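Secretion protein Snm4 (Mycobacterium xenopi, PDB 7B7J) is a component (EccD5) of the mycobacterial ESX-5 type VII secretion pore complex, whose crystallised part is the cytosolic ubiquitin-like domain. Local coordinates at residues D37-I42 against N86-E91; A20-I25 against V94-R99. All coordinates share one frame; numbering follows the deposited sequence.

Contact 1 of 2, residues D37-I42 against N86-E91; sequences DAHAPI and NLSLTE
The carbonyl oxygen of Ala38 is gripped twice by Thr90: Thr90 OG1 donates to Ala38 O at 2.7 Å. Thr90 N donates to the same Ala38 O at 3.2 Å. The two donors come from opposite faces of the carbonyl plane, the hydroxyl tilted further from it than the N-H. With OG1 beside its own backbone N (chi1 -59°), Thr90 can present both donors to one oxygen, and CG2 is left to approach CE1 of the His39 ring. In this ubiquitin-like fold the pairing ties the loop that leads from strand 30-37 into helix 42-60 to the segment preceding strand 99-107. Further along, Ile42 N donates to Leu87 O at 3.0 Å, and Ile42 CG1 lies 3.2 Å from Leu87 O. The Ile42 side chain crosses that of Leu89 at about a right angle, Ile42 CD1 lying 3.6 Å from Leu89 CD2. One water bridges the backbones, donating to Asp37 O and Ala40 O and accepting from Leu89 N. A second water sits in plane at the edge of the His39 ring, joining ND1 to Ser88 OG. Ser88 OG in turn accepts from Glu91 N at 3.0 Å in an ST motif, while Glu91 OE1 takes the N-H of Ser88 on its anti lone pair.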
loop_
_atom_site.group_PDB
_atom_site.type_symbol
_atom_site.label_atom_id
_atom_site.label_comp_id
_atom_site.label_asym_id
_atom_site.label_seq_id
_atom_site.Cartn_x
_atom_site.Cartn_y
_atom_site.Cartn_z
ATOM N N ASP A 37 6.099 -6.550 -7.382
ATOM C CA ASP A 37 6.918 -6.191 -8.572
ATOM C C ASP A 37 7.606 -4.838 -8.266
ATOM O O ASP A 37 6.922 -3.851 -8.087
ATOM C CB ASP A 37 6.032 -6.111 -9.801
ATOM C CG ASP A 37 6.643 -5.865 -11.184
ATOM O OD1 ASP A 37 7.490 -5.090 -11.335
ATOM O OD2 ASP A 37 6.018 -6.342 -12.073
ATOM N N ALA A 38 8.918 -4.804 -8.448
ATOM C CA ALA A 38 9.832 -3.612 -8.220
ATOM C C ALA A 38 9.739 -2.597 -9.369
ATOM O O ALA A 38 10.325 -1.496 -9.134
ATOM C CB ALA A 38 11.291 -4.134 -8.100
ATOM N N HIS A 39 9.135 -2.966 -10.488
ATOM C CA HIS A 39 9.167 -2.132 -11.732
ATOM C C HIS A 39 7.768 -1.630 -12.131
ATOM O O HIS A 39 7.653 -0.807 -13.025
ATOM C CB HIS A 39 9.888 -2.780 -12.914
ATOM C CG HIS A 39 11.387 -2.858 -12.571
ATOM N ND1 HIS A 39 12.113 -1.685 -12.170
ATOM C CD2 HIS A 39 12.285 -3.910 -12.459
ATOM C CE1 HIS A 39 13.316 -2.059 -11.701
ATOM N NE2 HIS A 39 13.434 -3.402 -11.878
ATOM N N ALA A 40 6.692 -2.165 -11.547
ATOM C CA ALA A 40 5.374 -1.682 -12.015
ATOM C C ALA A 40 5.093 -0.318 -11.434
ATOM O O ALA A 40 5.401 -0.099 -10.261
ATOM C CB ALA A 40 4.350 -2.662 -11.532
ATOM N N PRO A 41 4.307 0.534 -12.129
ATOM C CA PRO A 41 3.835 1.749 -11.477
ATOM C C PRO A 41 2.985 1.436 -10.279
ATOM O O PRO A 41 2.121 0.507 -10.351
ATOM C CB PRO A 41 3.221 2.483 -12.644
ATOM C CG PRO A 41 3.020 1.604 -13.791
ATOM C CD PRO A 41 3.867 0.390 -13.514
ATOM N N ILE A 42 3.089 2.258 -9.272
ATOM C CA ILE A 42 2.205 2.128 -8.084
ATOM C C ILE A 42 0.730 2.053 -8.445
ATOM O O ILE A 42 0.048 1.318 -7.735
ATOM C CB ILE A 42 2.533 3.265 -7.026
ATOM C CG1 ILE A 42 3.995 3.226 -6.549
ATOM C CG2 ILE A 42 1.507 3.429 -5.902
ATOM C CD1 ILE A 42 4.550 1.947 -6.062
ATOM N N ASN A 86 2.595 7.216 -10.811
ATOM C CA ASN A 86 3.151 6.905 -12.161
ATOM C C ASN A 86 4.609 6.328 -12.106
ATOM O O ASN A 86 5.129 5.959 -13.116
ATOM C CB ASN A 86 3.212 8.143 -13.029
ATOM C CG ASN A 86 3.911 9.307 -12.295
ATOM O OD1 ASN A 86 3.600 9.758 -11.138
ATOM N ND2 ASN A 86 4.826 9.936 -13.051
ATOM N N LEU A 87 5.202 6.162 -10.999
ATOM C CA LEU A 87 6.569 5.623 -10.858
ATOM C C LEU A 87 6.517 4.343 -10.067
ATOM O O LEU A 87 5.556 4.030 -9.247
ATOM C CB LEU A 87 7.399 6.694 -10.151
ATOM C CG LEU A 87 7.652 8.037 -10.806
ATOM C CD1 LEU A 87 8.521 8.773 -9.841
ATOM C CD2 LEU A 87 8.341 7.883 -12.113
ATOM N N SER A 88 7.527 3.525 -10.341
ATOM C CA SER A 88 7.799 2.253 -9.628
ATOM C C SER A 88 8.247 2.480 -8.160
ATOM O O SER A 88 8.804 3.523 -7.822
ATOM C CB SER A 88 8.645 1.223 -10.416
ATOM O OG SER A 88 9.980 1.762 -10.394
ATOM N N LEU A 89 8.222 1.342 -7.412
ATOM C CA LEU A 89 8.937 1.294 -6.139
ATOM C C LEU A 89 10.412 1.666 -6.349
ATOM O O LEU A 89 10.974 2.463 -5.582
ATOM C CB LEU A 89 8.819 -0.083 -5.551
ATOM C CG LEU A 89 7.420 -0.461 -5.104
ATOM C CD1 LEU A 89 7.253 -2.001 -4.847
ATOM C CD2 LEU A 89 6.911 0.344 -3.910
ATOM N N THR A 90 11.058 0.958 -7.279
ATOM C CA THR A 90 12.519 1.206 -7.494
ATOM C C THR A 90 12.761 2.691 -7.785
ATOM O O THR A 90 13.763 3.260 -7.220
ATOM C CB THR A 90 13.062 0.299 -8.606
ATOM O OG1 THR A 90 12.769 -1.003 -8.102
ATOM C CG2 THR A 90 14.494 0.505 -9.035
ATOM N N GLU A 91 11.992 3.238 -8.685
ATOM C CA GLU A 91 12.238 4.667 -9.082
ATOM C C GLU A 91 12.047 5.581 -7.919
ATOM O O GLU A 91 12.660 6.699 -7.965
ATOM C CB GLU A 91 11.244 4.995 -10.149
ATOM C CG GLU A 91 11.623 4.451 -11.536
ATOM C CD GLU A 91 10.543 4.625 -12.614
ATOM O OE1 GLU A 91 9.338 4.473 -12.370
ATOM O OE2 GLU A 91 10.875 4.765 -13.786
HETATM O O HOH W 1 7.056 -1.100 -8.412
HETATM O O HOH W 2 11.438 0.782 -12.215
#

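Contact 2 of 2, residues A20-I25 against V94-R99; sequences AAVVAI and VYDGDR
A type II beta turn, Tyr95 to Asp98, carries the chain into the parallel pairing of strands 20-27 and 99-107, the two central strands of the ubiquitin-like mixed sheet. Val22 meets the turn through both its backbone polar groups. Val22 N donates to Asp96 OD1 at 2.8 Å, meeting it nearly along the C-O axis; Val22 O accepts from Gly97 N at 2.6 Å. A carboxylate thus accepts the Val22 N-H. Asp96 CG lies beside the residue's own backbone N (chi1 -66°), and from there Asp96 OD1 reaches the strand, passing 3.3 Å from Ala21 CA. A water donates to the same OD1 and, weakly, to Ala20 O. Gly97 has a positive phi of 87°, as the third position of such a turn requires, and the turn is closed by Asp98 N bonding to Tyr95 O. The Asp98 side chain folds back, its OD2 accepting from Tyr95 N from above the carboxylate plane. Regular pairing begins where Ala24 N donates to Asp98 O at 2.9 Å. Ala24 and Arg99 share one face of the sheet, where the arginine chain bends at chi3 (-73°); its NH2 reaches over strand 20-27 to bond Gln31 OE1 on strand 30-37, and Arg99 NE lies 4.1 Å from Ala24 CB.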
loop_
_atom_site.group_PDB
_atom_site.type_symbol
_atom_site.label_atom_id
_atom_site.label_comp_id
_atom_site.label_asym_id
_atom_site.label_seq_id
_atom_site.Cartn_x
_atom_site.Cartn_y
_atom_site.Cartn_z
ATOM N N ALA A 20 11.939 -7.999 -7.733
ATOM C CA ALA A 20 10.884 -7.879 -6.712
ATOM C C ALA A 20 11.365 -7.027 -5.547
ATOM O O ALA A 20 12.566 -6.806 -5.440
ATOM C CB ALA A 20 10.507 -9.238 -6.215
ATOM N N ALA A 21 10.428 -6.522 -4.761
ATOM C CA ALA A 21 10.759 -5.778 -3.530
ATOM C C ALA A 21 9.919 -6.455 -2.457
ATOM O O ALA A 21 8.682 -6.572 -2.565
ATOM C CB ALA A 21 10.432 -4.296 -3.728
ATOM N N VAL A 22 10.523 -6.710 -1.306
ATOM C CA VAL A 22 9.842 -7.185 -0.094
ATOM C C VAL A 22 9.567 -5.940 0.807
ATOM O O VAL A 22 10.538 -5.310 1.312
ATOM C CB VAL A 22 10.816 -8.170 0.592
ATOM C CG1 VAL A 22 10.175 -8.637 1.948
ATOM C CG2 VAL A 22 11.163 -9.333 -0.309
ATOM N N VAL A 23 8.267 -5.672 1.023
ATOM C CA VAL A 23 7.856 -4.445 1.676
ATOM C C VAL A 23 7.000 -4.824 2.845
ATOM O O VAL A 23 6.237 -5.723 2.700
ATOM C CB VAL A 23 7.247 -3.530 0.668
ATOM C CG1 VAL A 23 7.994 -3.274 -0.616
ATOM C CG2 VAL A 23 5.952 -3.893 0.155
ATOM N N ALA A 24 7.017 -3.977 3.820
ATOM C CA ALA A 24 6.096 -4.054 4.950
ATOM C C ALA A 24 4.947 -3.022 4.747
ATOM O O ALA A 24 5.310 -1.861 4.489
ATOM C CB ALA A 24 6.872 -3.768 6.111
ATOM N N ILE A 25 3.721 -3.497 4.665
ATOM C CA ILE A 25 2.519 -2.650 4.533
ATOM C C ILE A 25 1.802 -2.471 5.878
ATOM O O ILE A 25 1.529 -3.533 6.528
ATOM C CB ILE A 25 1.573 -3.153 3.404
ATOM C CG1 ILE A 25 2.379 -3.381 2.143
ATOM C CG2 ILE A 25 0.450 -2.205 3.241
ATOM C CD1 ILE A 25 2.869 -2.145 1.480
ATOM N N VAL A 94 12.162 2.775 -2.918
ATOM C CA VAL A 94 11.565 1.896 -1.924
ATOM C C VAL A 94 12.197 0.520 -2.192
ATOM O O VAL A 94 12.074 -0.075 -3.274
ATOM C CB VAL A 94 10.029 1.758 -2.077
ATOM C CG1 VAL A 94 9.444 0.837 -0.984
ATOM C CG2 VAL A 94 9.418 3.152 -2.066
ATOM N N TYR A 95 12.914 0.069 -1.227
ATOM C CA TYR A 95 13.709 -1.230 -1.329
ATOM C C TYR A 95 13.283 -2.271 -0.304
ATOM O O TYR A 95 12.447 -2.015 0.588
ATOM C CB TYR A 95 15.088 -0.829 -1.056
ATOM C CG TYR A 95 15.639 0.150 -2.067
ATOM C CD1 TYR A 95 15.417 0.021 -3.427
ATOM C CD2 TYR A 95 16.238 1.275 -1.585
ATOM C CE1 TYR A 95 15.904 0.965 -4.344
ATOM C CE2 TYR A 95 16.781 2.187 -2.485
ATOM C CZ TYR A 95 16.624 2.026 -3.835
ATOM O OH TYR A 95 17.229 2.955 -4.665
ATOM N N ASP A 96 13.922 -3.466 -0.444
ATOM C CA ASP A 96 13.606 -4.565 0.512
ATOM C C ASP A 96 13.571 -4.022 1.921
ATOM O O ASP A 96 14.683 -3.489 2.390
ATOM C CB ASP A 96 14.556 -5.704 0.290
ATOM C CG ASP A 96 14.414 -6.403 -1.051
ATOM O OD1 ASP A 96 13.312 -6.529 -1.528
ATOM O OD2 ASP A 96 15.445 -7.012 -1.481
ATOM N N GLY A 97 12.622 -4.392 2.665
ATOM C CA GLY A 97 12.539 -4.076 4.098
ATOM C C GLY A 97 11.854 -2.716 4.386
ATOM O O GLY A 97 11.568 -2.441 5.582
ATOM N N ASP A 98 11.706 -1.851 3.412
ATOM C CA ASP A 98 10.976 -0.560 3.529
ATOM C C ASP A 98 9.583 -0.842 4.010
ATOM O O ASP A 98 8.904 -1.810 3.639
ATOM C CB ASP A 98 11.209 0.351 2.363
ATOM C CG ASP A 98 12.616 0.986 2.243
ATOM O OD1 ASP A 98 13.425 0.837 3.141
ATOM O OD2 ASP A 98 12.881 1.525 1.236
ATOM N N ARG A 99 8.974 0.203 4.705
ATOM C CA ARG A 99 7.665 0.105 5.249
ATOM C C ARG A 99 6.833 1.319 4.673
ATOM O O ARG A 99 7.345 2.481 4.636
ATOM C CB ARG A 99 7.665 0.245 6.779
ATOM C CG ARG A 99 6.374 0.060 7.454
ATOM C CD ARG A 99 6.583 -0.010 8.932
ATOM N NE ARG A 99 7.217 -1.343 9.339
ATOM C CZ ARG A 99 8.476 -1.564 9.563
ATOM N NH1 ARG A 99 9.240 -0.538 9.842
ATOM N NH2 ARG A 99 8.874 -2.824 9.678
HETATM O O HOH W 3 13.388 -8.597 -3.437
#

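Both contacts fasten the long connection between strands 70-76 and 99-107 to the N-terminal half of the domain. Contact 2 is the more exposed, with six exposed residues against three; contact 1 buries Ala38, Ile42, Ser88 and Leu89. Contact 1 joins two irregular loops, whereas contact 2 sets a turn against a central strand and passes into parallel sheet pairing. Each has two backbone hydrogen bonds and one from a side chain, the Thr90 hydroxyl in contact 1, the Asp96 carboxylate in contact 2. Two waters link the loops of contact 1; one sits beside Asp96. The segments of contact 1 both fall between those of contact 2 in sequence. They also touch: Leu89 O probably accepts from Val94 N, while Leu89 CD1 packs on Ala21 CB.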